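Local coordinates for protein CRISPR-associated endoribonuclease Cas6 1 (Methanocaldococcus jannaschii DSM 2661, PDB 5YI6) that probably acts as an RNA-binding endoribonuclease that cuts CRISPR transcripts into the crRNAs of an antiviral defence system, at residues A[134-139]-A[156-161]; A[165-170]-A[176-181]; A[172-177]-A[218-223]. One frame throughout, in Å; residues are numbered along the deposited sequence.

In the fold
All three contacts draw on helix 158-174 of the C-terminal ferredoxin-like domain, in order along its length. Contact 1 places a β-hairpin against the first turn, contact 2 folds the following loop back on the later turns, and contact 3 joins the last turn to helix 215-224. The centres of contacts 1 and 2 lie about 16 Å apart, bridged by L136 CD1 and N165 CB at 4.3 Å. Contacts 2 and 3 are closer, about 6 Å between centres, and share E176 and K177. Contact 3 comes nearest to the probable catalytic site: the side chain of F173 is about 9 Å from that of K53, the likely transition-state stabiliser. The phosphate lies at the helix's other end.

Contact 1 (A[134-139]-A[156-161]); sequences IYLKTM and SKFYEN. With PO4 (phosphate ion), chain F.
L136 and F158 meet where a β-hairpin, strands 137-142 and 145-150, leans on the start of helix 158-174. The hairpin is an insertion between the first strand and first helix of a ferredoxin-like βαββαβ domain, the second of the two such domains found in Cas6 proteins. Just ahead of the strand, L136 points at the helix, and its two methyls divide the work. CD2 rests 3.7 Å from CD1 of F158, approaching that ring obliquely, and also lies beside the F158 carbonyl oxygen; CD1 turns instead to the helix backbone, 4.0 Å from N161 O. The F158 ring is brought within range by its first torsion: with CG anti to the backbone N (chi1 179°), it lies beside L136 and reaches M207 of the sheet. L162, one turn further along the helix, touches both I134 and L136 and so continues the apolar seam.

Towards the hairpin the seam turns polar. N161 offers CB to L136 CD2 at 3.9 Å, while its amide reaches on past the leucine, where ND2 serves two waters. One accepts from ND2 at 2.6 Å and donates to the carbonyl oxygen of K137, tying helix to strand through a single solvent molecule. The other takes ND2 at 3.0 Å and has only a weak link to T138 OG1. With both waters engaged, the rotation of the amide is probably well defined.

Away from the hairpin contact a phosphate ion, probably from the crystallisation liquor, sits beside S156 and N155. The S156 hydroxyl stands between its own N and carbonyl carbon (chi1 61°), facing the ion together with the backbone N-H: N reaches phosphate O3 at 3.0 Å, and OG donates to phosphate O1 at 3.1 Å.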
# COMPACT_ATOMS: atom_id res chain seq x y z
N ILE A 134 3.98 -4.58 -5.64
CA ILE A 134 3.28 -5.81 -5.24
C ILE A 134 4.31 -6.83 -4.79
O ILE A 134 5.30 -7.08 -5.48
CB ILE A 134 2.41 -6.34 -6.39
CG1 ILE A 134 1.20 -5.41 -6.55
CG2 ILE A 134 1.96 -7.84 -6.16
CD1 ILE A 134 0.48 -5.57 -7.89
N TYR A 135 4.05 -7.41 -3.63
CA TYR A 135 4.87 -8.46 -3.06
C TYR A 135 4.09 -9.76 -3.14
O TYR A 135 2.92 -9.81 -2.77
CB TYR A 135 5.20 -8.11 -1.61
CG TYR A 135 5.99 -9.16 -0.86
CD1 TYR A 135 7.26 -9.53 -1.26
CD2 TYR A 135 5.48 -9.75 0.29
CE1 TYR A 135 8.02 -10.50 -0.54
CE2 TYR A 135 6.21 -10.71 1.00
CZ TYR A 135 7.48 -11.06 0.58
OH TYR A 135 8.21 -11.98 1.28
N LEU A 136 4.75 -10.82 -3.61
CA LEU A 136 4.06 -12.10 -3.74
C LEU A 136 5.12 -13.19 -3.60
O LEU A 136 6.10 -13.15 -4.33
CB LEU A 136 3.36 -12.18 -5.09
CG LEU A 136 2.33 -13.28 -5.23
CD1 LEU A 136 1.10 -13.06 -4.32
CD2 LEU A 136 1.96 -13.41 -6.71
N LYS A 137 4.95 -14.08 -2.64
CA LYS A 137 6.05 -15.02 -2.38
C LYS A 137 5.52 -16.44 -2.32
O LYS A 137 4.33 -16.69 -2.15
CB LYS A 137 6.77 -14.64 -1.07
CG LYS A 137 5.83 -14.78 0.12
CD LYS A 137 6.50 -14.63 1.45
CE LYS A 137 5.49 -14.92 2.54
NZ LYS A 137 4.75 -16.17 2.22
N THR A 138 6.45 -17.39 -2.47
CA THR A 138 6.11 -18.80 -2.28
C THR A 138 7.34 -19.48 -1.68
O THR A 138 8.46 -19.01 -1.86
CB THR A 138 5.65 -19.45 -3.61
OG1 THR A 138 5.18 -20.78 -3.38
CG2 THR A 138 6.74 -19.49 -4.65
N MET A 139 7.13 -20.55 -0.93
CA MET A 139 8.25 -21.20 -0.26
C MET A 139 8.77 -22.33 -1.16
O MET A 139 7.99 -23.02 -1.82
CB MET A 139 7.82 -21.74 1.11
CG MET A 139 7.14 -20.69 1.99
SD MET A 139 8.26 -19.31 2.31
CE MET A 139 9.50 -20.20 3.29
N SER A 156 5.95 -18.12 -13.93
CA SER A 156 4.73 -18.78 -14.37
C SER A 156 3.68 -18.84 -13.26
O SER A 156 2.48 -18.81 -13.54
CB SER A 156 5.05 -20.20 -14.87
OG SER A 156 5.60 -20.96 -13.81
N LYS A 157 4.10 -18.91 -12.00
CA LYS A 157 3.15 -19.00 -10.91
C LYS A 157 2.54 -17.65 -10.52
O LYS A 157 1.54 -17.64 -9.78
CB LYS A 157 3.82 -19.59 -9.68
CG LYS A 157 4.20 -21.09 -9.83
CD LYS A 157 4.65 -21.63 -8.49
CE LYS A 157 4.89 -23.15 -8.46
NZ LYS A 157 6.09 -23.58 -9.23
N PHE A 158 3.09 -16.54 -11.01
CA PHE A 158 2.64 -15.23 -10.53
C PHE A 158 1.14 -15.06 -10.74
O PHE A 158 0.43 -14.61 -9.84
CB PHE A 158 3.41 -14.13 -11.25
CG PHE A 158 3.00 -12.74 -10.86
CD1 PHE A 158 3.61 -12.11 -9.76
CD2 PHE A 158 2.03 -12.06 -11.59
CE1 PHE A 158 3.27 -10.79 -9.42
CE2 PHE A 158 1.65 -10.77 -11.24
CZ PHE A 158 2.28 -10.12 -10.15
N TYR A 159 0.66 -15.38 -11.94
CA TYR A 159 -0.70 -15.04 -12.34
C TYR A 159 -1.73 -15.64 -11.39
O TYR A 159 -2.57 -14.92 -10.81
CB TYR A 159 -0.93 -15.50 -13.79
CG TYR A 159 -2.18 -14.97 -14.40
CD1 TYR A 159 -2.20 -13.71 -15.03
CD2 TYR A 159 -3.37 -15.70 -14.36
CE1 TYR A 159 -3.36 -13.20 -15.57
CE2 TYR A 159 -4.54 -15.20 -14.91
CZ TYR A 159 -4.52 -13.93 -15.50
OH TYR A 159 -5.65 -13.41 -16.05
N GLU A 160 -1.72 -16.97 -11.25
CA GLU A 160 -2.73 -17.59 -10.40
C GLU A 160 -2.47 -17.29 -8.94
O GLU A 160 -3.43 -17.21 -8.16
CB GLU A 160 -2.79 -19.10 -10.65
CG GLU A 160 -3.45 -19.44 -12.00
CD GLU A 160 -4.88 -18.89 -12.13
OE1 GLU A 160 -5.65 -18.96 -11.14
OE2 GLU A 160 -5.25 -18.40 -13.22
N ASN A 161 -1.22 -17.14 -8.53
CA ASN A 161 -0.97 -16.84 -7.13
C ASN A 161 -1.48 -15.46 -6.75
O ASN A 161 -2.01 -15.28 -5.64
CB ASN A 161 0.51 -16.99 -6.80
CG ASN A 161 0.87 -18.45 -6.55
OD1 ASN A 161 0.32 -19.34 -7.19
ND2 ASN A 161 1.77 -18.69 -5.62
P PO4 F . 9.26 -20.01 -13.92
O1 PO4 F . 8.71 -21.43 -13.93
O2 PO4 F . 8.96 -19.43 -12.56
O3 PO4 F . 8.58 -19.18 -15.01
O4 PO4 F . 10.75 -20.01 -14.13
O HOH W 1 2.13 -16.76 -3.87
O HOH W 2 2.45 -21.56 -5.31

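Contact 2 (A[165-170]-A[176-181]); sequences NLKKKY and EKCDMN
K167 meets N181, and Y170 meets C178, where the loop after helix 158-174 doubles back on it; the lysine and tyrosine stand one turn apart. The lysine is stretched straight beyond CG, which carries its ammonium across to N181, where NZ donates to OD1 at 2.8 Å from a position tilted 20° out of the carbonyl plane. On the way CE passes 3.5 Å from M180 O, and a water joins that carbonyl oxygen to the same NZ.

Two sulfur-bearing side chains lie on the same side of the Y170 ring. C178 SG lies 4.4 Å from the ring centroid and 28° off the ring normal, an oblique sulfur-aromatic contact, with C178 CB close to CD2 at 3.6 Å. Farther out on the ring, the bend at the end of the M180 chain (chi3 -69°) sets methyl CE 3.5 Å from Y170 CE1 and equally near CZ and OH. E176 O sits at the ring edge, near its plane.

The loop is the helix-to-strand connection of the ferredoxin-like fold, leading from its first helix into strand 182-195. A second shell fixes both ends of the arrangement. E171, in the helix, accepts a hydrogen bond from C178 N. N181 N is bound by D214, and its ND2 by E183, while OD1, facing K167, also takes a weak hydrogen bond from K163. Behind Y170, the ring of F220 on helix 215-224 meets it edge-to-face.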
# COMPACT_ATOMS: atom_id res chain seq x y z
N ASN A 165 -4.40 -15.22 -4.02
CA ASN A 165 -4.21 -14.38 -2.85
C ASN A 165 -5.41 -13.45 -2.67
O ASN A 165 -5.93 -13.32 -1.55
CB ASN A 165 -2.92 -13.56 -3.00
CG ASN A 165 -2.85 -12.45 -1.97
OD1 ASN A 165 -3.40 -11.35 -2.17
ND2 ASN A 165 -2.22 -12.74 -0.85
N LEU A 166 -5.86 -12.80 -3.76
CA LEU A 166 -6.96 -11.85 -3.60
C LEU A 166 -8.24 -12.55 -3.16
O LEU A 166 -8.96 -12.05 -2.30
CB LEU A 166 -7.22 -11.07 -4.91
CG LEU A 166 -8.09 -9.80 -4.71
CD1 LEU A 166 -7.33 -8.82 -3.81
CD2 LEU A 166 -8.48 -9.15 -6.03
N LYS A 167 -8.53 -13.72 -3.75
CA LYS A 167 -9.75 -14.44 -3.39
C LYS A 167 -9.70 -14.91 -1.94
O LYS A 167 -10.69 -14.81 -1.20
CB LYS A 167 -9.94 -15.62 -4.35
CG LYS A 167 -10.19 -15.17 -5.81
CD LYS A 167 -10.21 -16.37 -6.77
CE LYS A 167 -10.60 -15.97 -8.20
NZ LYS A 167 -10.46 -17.09 -9.19
N LYS A 168 -8.54 -15.41 -1.49
CA LYS A 168 -8.43 -15.83 -0.09
C LYS A 168 -8.58 -14.66 0.87
O LYS A 168 -9.21 -14.79 1.92
CB LYS A 168 -7.10 -16.54 0.13
CG LYS A 168 -7.01 -17.90 -0.56
CD LYS A 168 -5.63 -18.52 -0.36
CE LYS A 168 -5.40 -19.71 -1.29
NZ LYS A 168 -3.94 -19.93 -1.52
N LYS A 169 -7.97 -13.51 0.54
CA LYS A 169 -8.11 -12.32 1.37
C LYS A 169 -9.54 -11.84 1.41
O LYS A 169 -10.02 -11.41 2.46
CB LYS A 169 -7.22 -11.15 0.85
CG LYS A 169 -5.76 -11.29 1.14
CD LYS A 169 -5.02 -9.91 0.89
CE LYS A 169 -5.44 -9.28 -0.45
NZ LYS A 169 -4.26 -8.55 -1.07
N TYR A 170 -10.24 -11.91 0.26
CA TYR A 170 -11.65 -11.56 0.23
C TYR A 170 -12.44 -12.41 1.24
O TYR A 170 -13.23 -11.88 2.03
CB TYR A 170 -12.22 -11.77 -1.19
CG TYR A 170 -13.65 -11.38 -1.32
CD1 TYR A 170 -14.01 -10.15 -1.86
CD2 TYR A 170 -14.68 -12.25 -0.90
CE1 TYR A 170 -15.33 -9.79 -1.99
CE2 TYR A 170 -15.99 -11.89 -1.01
CZ TYR A 170 -16.31 -10.66 -1.56
OH TYR A 170 -17.63 -10.28 -1.67
N GLU A 176 -17.21 -14.60 3.86
CA GLU A 176 -18.19 -15.06 2.89
C GLU A 176 -17.42 -15.67 1.75
O GLU A 176 -16.25 -15.35 1.52
CB GLU A 176 -19.11 -13.95 2.36
CG GLU A 176 -19.87 -13.15 3.39
CD GLU A 176 -20.98 -13.96 4.08
OE1 GLU A 176 -21.25 -15.12 3.66
OE2 GLU A 176 -21.56 -13.43 5.05
N LYS A 177 -18.10 -16.55 1.01
CA LYS A 177 -17.45 -17.20 -0.13
C LYS A 177 -17.15 -16.16 -1.21
O LYS A 177 -17.93 -15.23 -1.45
CB LYS A 177 -18.36 -18.28 -0.71
CG LYS A 177 -17.65 -19.11 -1.74
CD LYS A 177 -18.51 -20.25 -2.22
CE LYS A 177 -17.73 -21.16 -3.15
NZ LYS A 177 -18.60 -22.28 -3.61
N CYS A 178 -15.98 -16.31 -1.83
CA CYS A 178 -15.64 -15.48 -2.98
C CYS A 178 -16.05 -16.28 -4.21
O CYS A 178 -15.34 -17.16 -4.67
CB CYS A 178 -14.16 -15.15 -3.00
SG CYS A 178 -13.73 -14.02 -4.40
N ASP A 179 -17.26 -16.01 -4.69
CA ASP A 179 -17.81 -16.59 -5.90
C ASP A 179 -17.52 -15.73 -7.12
O ASP A 179 -18.33 -15.66 -8.04
CB ASP A 179 -19.32 -16.76 -5.77
CG ASP A 179 -19.71 -18.00 -5.00
OD1 ASP A 179 -18.98 -19.01 -5.10
OD2 ASP A 179 -20.75 -17.96 -4.30
N MET A 180 -16.41 -15.01 -7.11
CA MET A 180 -16.11 -14.06 -8.17
C MET A 180 -14.76 -14.39 -8.78
O MET A 180 -13.97 -15.17 -8.25
CB MET A 180 -16.13 -12.62 -7.64
CG MET A 180 -17.50 -12.16 -7.31
SD MET A 180 -17.57 -10.48 -6.68
CE MET A 180 -16.75 -10.72 -5.07
N ASN A 181 -14.50 -13.76 -9.91
CA ASN A 181 -13.25 -13.98 -10.61
C ASN A 181 -12.84 -12.69 -11.30
O ASN A 181 -13.66 -11.78 -11.49
CB ASN A 181 -13.39 -15.14 -11.61
CG ASN A 181 -12.07 -15.48 -12.26
OD1 ASN A 181 -11.10 -15.79 -11.58
ND2 ASN A 181 -12.05 -15.47 -13.59
O HOH W 3 -13.22 -18.11 -8.05

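Contact 3 (A[172-177]-A[218-223]); sequences AFYNEK and IKFGYE
F220 and Y174 bring their rings together at an intermediate tilt, planes 53° apart and centroids 5.7 Å apart, in neither a stack nor a T-shape. The closest atoms are Y174 CE2 and F220 CD1, at 3.6 Å. One face of the tyrosine ring is occupied by its own neighbour: F173 CD2 stands 3.5 Å above the plane, over the centre. In return, Y174 CD2 comes up to the edge of the F173 ring, in its plane. F173 meets F220 chiefly through its CB, 3.9 Å from F220 CE1. With CG anti to the backbone N in F220 (chi1 178°), the ring projects from helix 215-224 at the last turn of helix 158-174, just before N175 leaves helical geometry with positive phi.

The cluster extends to F54, next in sequence to the probable catalytic K53, which meets F173 edge-to-face. Helix 215-224 has further neighbours: Y222 lies on strand 237-240 of the domain's own sheet, while E223 forms a salt bridge with R6 of strand 5-12. The two helices thus pack together as the helical pair of the ferredoxin-like fold, the second also touching the sheet of the N-terminal domain.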
# COMPACT_ATOMS: atom_id res chain seq x y z
N ALA A 172 -11.25 -14.01 3.81
CA ALA A 172 -10.78 -13.75 5.18
C ALA A 172 -11.36 -12.45 5.71
O ALA A 172 -11.68 -12.36 6.90
CB ALA A 172 -9.25 -13.70 5.25
N PHE A 173 -11.53 -11.44 4.85
CA PHE A 173 -12.06 -10.16 5.33
C PHE A 173 -13.58 -10.20 5.50
O PHE A 173 -14.10 -9.74 6.52
CB PHE A 173 -11.73 -9.01 4.39
CG PHE A 173 -12.30 -7.71 4.83
CD1 PHE A 173 -11.74 -7.05 5.92
CD2 PHE A 173 -13.41 -7.15 4.20
CE1 PHE A 173 -12.27 -5.82 6.37
CE2 PHE A 173 -13.95 -5.92 4.64
CZ PHE A 173 -13.36 -5.25 5.73
N TYR A 174 -14.29 -10.73 4.49
CA TYR A 174 -15.75 -10.68 4.50
C TYR A 174 -16.38 -11.87 5.22
O TYR A 174 -17.57 -11.77 5.56
CB TYR A 174 -16.32 -10.62 3.06
CG TYR A 174 -16.13 -9.24 2.47
CD1 TYR A 174 -16.81 -8.15 3.00
CD2 TYR A 174 -15.25 -9.03 1.40
CE1 TYR A 174 -16.64 -6.86 2.48
CE2 TYR A 174 -15.08 -7.73 0.87
CZ TYR A 174 -15.76 -6.67 1.43
OH TYR A 174 -15.62 -5.38 0.94
N ASN A 175 -15.62 -12.93 5.47
CA ASN A 175 -16.20 -14.17 6.01
C ASN A 175 -17.40 -14.61 5.18
O ASN A 175 -18.47 -14.90 5.69
CB ASN A 175 -16.55 -14.00 7.48
CG ASN A 175 -15.32 -13.95 8.37
OD1 ASN A 175 -14.47 -14.83 8.31
ND2 ASN A 175 -15.19 -12.90 9.14
N GLU A 176 -17.21 -14.60 3.86
CA GLU A 176 -18.19 -15.06 2.89
C GLU A 176 -17.42 -15.67 1.75
O GLU A 176 -16.25 -15.35 1.52
CB GLU A 176 -19.11 -13.95 2.36
CG GLU A 176 -19.87 -13.15 3.39
CD GLU A 176 -20.98 -13.96 4.08
OE1 GLU A 176 -21.25 -15.12 3.66
OE2 GLU A 176 -21.56 -13.43 5.05
N LYS A 177 -18.10 -16.55 1.01
CA LYS A 177 -17.45 -17.20 -0.13
C LYS A 177 -17.15 -16.16 -1.21
O LYS A 177 -17.93 -15.23 -1.45
CB LYS A 177 -18.36 -18.28 -0.71
CG LYS A 177 -17.65 -19.11 -1.74
CD LYS A 177 -18.51 -20.25 -2.22
CE LYS A 177 -17.73 -21.16 -3.15
NZ LYS A 177 -18.60 -22.28 -3.61
N ILE A 218 -12.47 -6.92 -8.07
CA ILE A 218 -11.42 -5.95 -8.42
C ILE A 218 -11.41 -4.79 -7.43
O ILE A 218 -10.35 -4.33 -7.00
CB ILE A 218 -11.61 -5.46 -9.87
CG1 ILE A 218 -11.44 -6.66 -10.83
CG2 ILE A 218 -10.60 -4.34 -10.20
CD1 ILE A 218 -11.88 -6.33 -12.29
N LYS A 219 -12.61 -4.32 -7.04
CA LYS A 219 -12.76 -3.22 -6.09
C LYS A 219 -12.17 -3.59 -4.73
O LYS A 219 -11.57 -2.74 -4.05
CB LYS A 219 -14.24 -2.89 -5.95
CG LYS A 219 -14.59 -1.96 -4.83
CD LYS A 219 -16.09 -1.64 -4.79
CE LYS A 219 -16.40 -0.67 -3.66
NZ LYS A 219 -16.08 -1.20 -2.31
N PHE A 220 -12.33 -4.86 -4.32
CA PHE A 220 -11.66 -5.29 -3.10
C PHE A 220 -10.13 -5.22 -3.24
O PHE A 220 -9.46 -4.76 -2.32
CB PHE A 220 -12.09 -6.72 -2.74
CG PHE A 220 -11.41 -7.27 -1.53
CD1 PHE A 220 -11.79 -6.86 -0.26
CD2 PHE A 220 -10.39 -8.25 -1.68
CE1 PHE A 220 -11.15 -7.39 0.90
CE2 PHE A 220 -9.73 -8.78 -0.53
CZ PHE A 220 -10.14 -8.36 0.75
N GLY A 221 -9.57 -5.67 -4.36
CA GLY A 221 -8.13 -5.49 -4.55
C GLY A 221 -7.72 -4.02 -4.59
O GLY A 221 -6.67 -3.63 -4.08
N TYR A 222 -8.58 -3.18 -5.16
CA TYR A 222 -8.30 -1.75 -5.23
C TYR A 222 -8.19 -1.13 -3.84
O TYR A 222 -7.34 -0.27 -3.61
CB TYR A 222 -9.40 -1.08 -6.06
CG TYR A 222 -9.00 0.30 -6.53
CD1 TYR A 222 -8.20 0.46 -7.66
CD2 TYR A 222 -9.43 1.43 -5.84
CE1 TYR A 222 -7.82 1.76 -8.11
CE2 TYR A 222 -9.08 2.74 -6.28
CZ TYR A 222 -8.25 2.87 -7.40
OH TYR A 222 -7.89 4.12 -7.86
N GLU A 223 -9.05 -1.53 -2.91
CA GLU A 223 -8.97 -0.88 -1.59
C GLU A 223 -8.16 -1.67 -0.55
O GLU A 223 -7.64 -1.07 0.39
CB GLU A 223 -10.36 -0.51 -1.09
CG GLU A 223 -11.09 0.52 -2.07
CD GLU A 223 -10.35 1.92 -2.37
OE1 GLU A 223 -9.11 2.06 -2.31
OE2 GLU A 223 -11.05 2.90 -2.71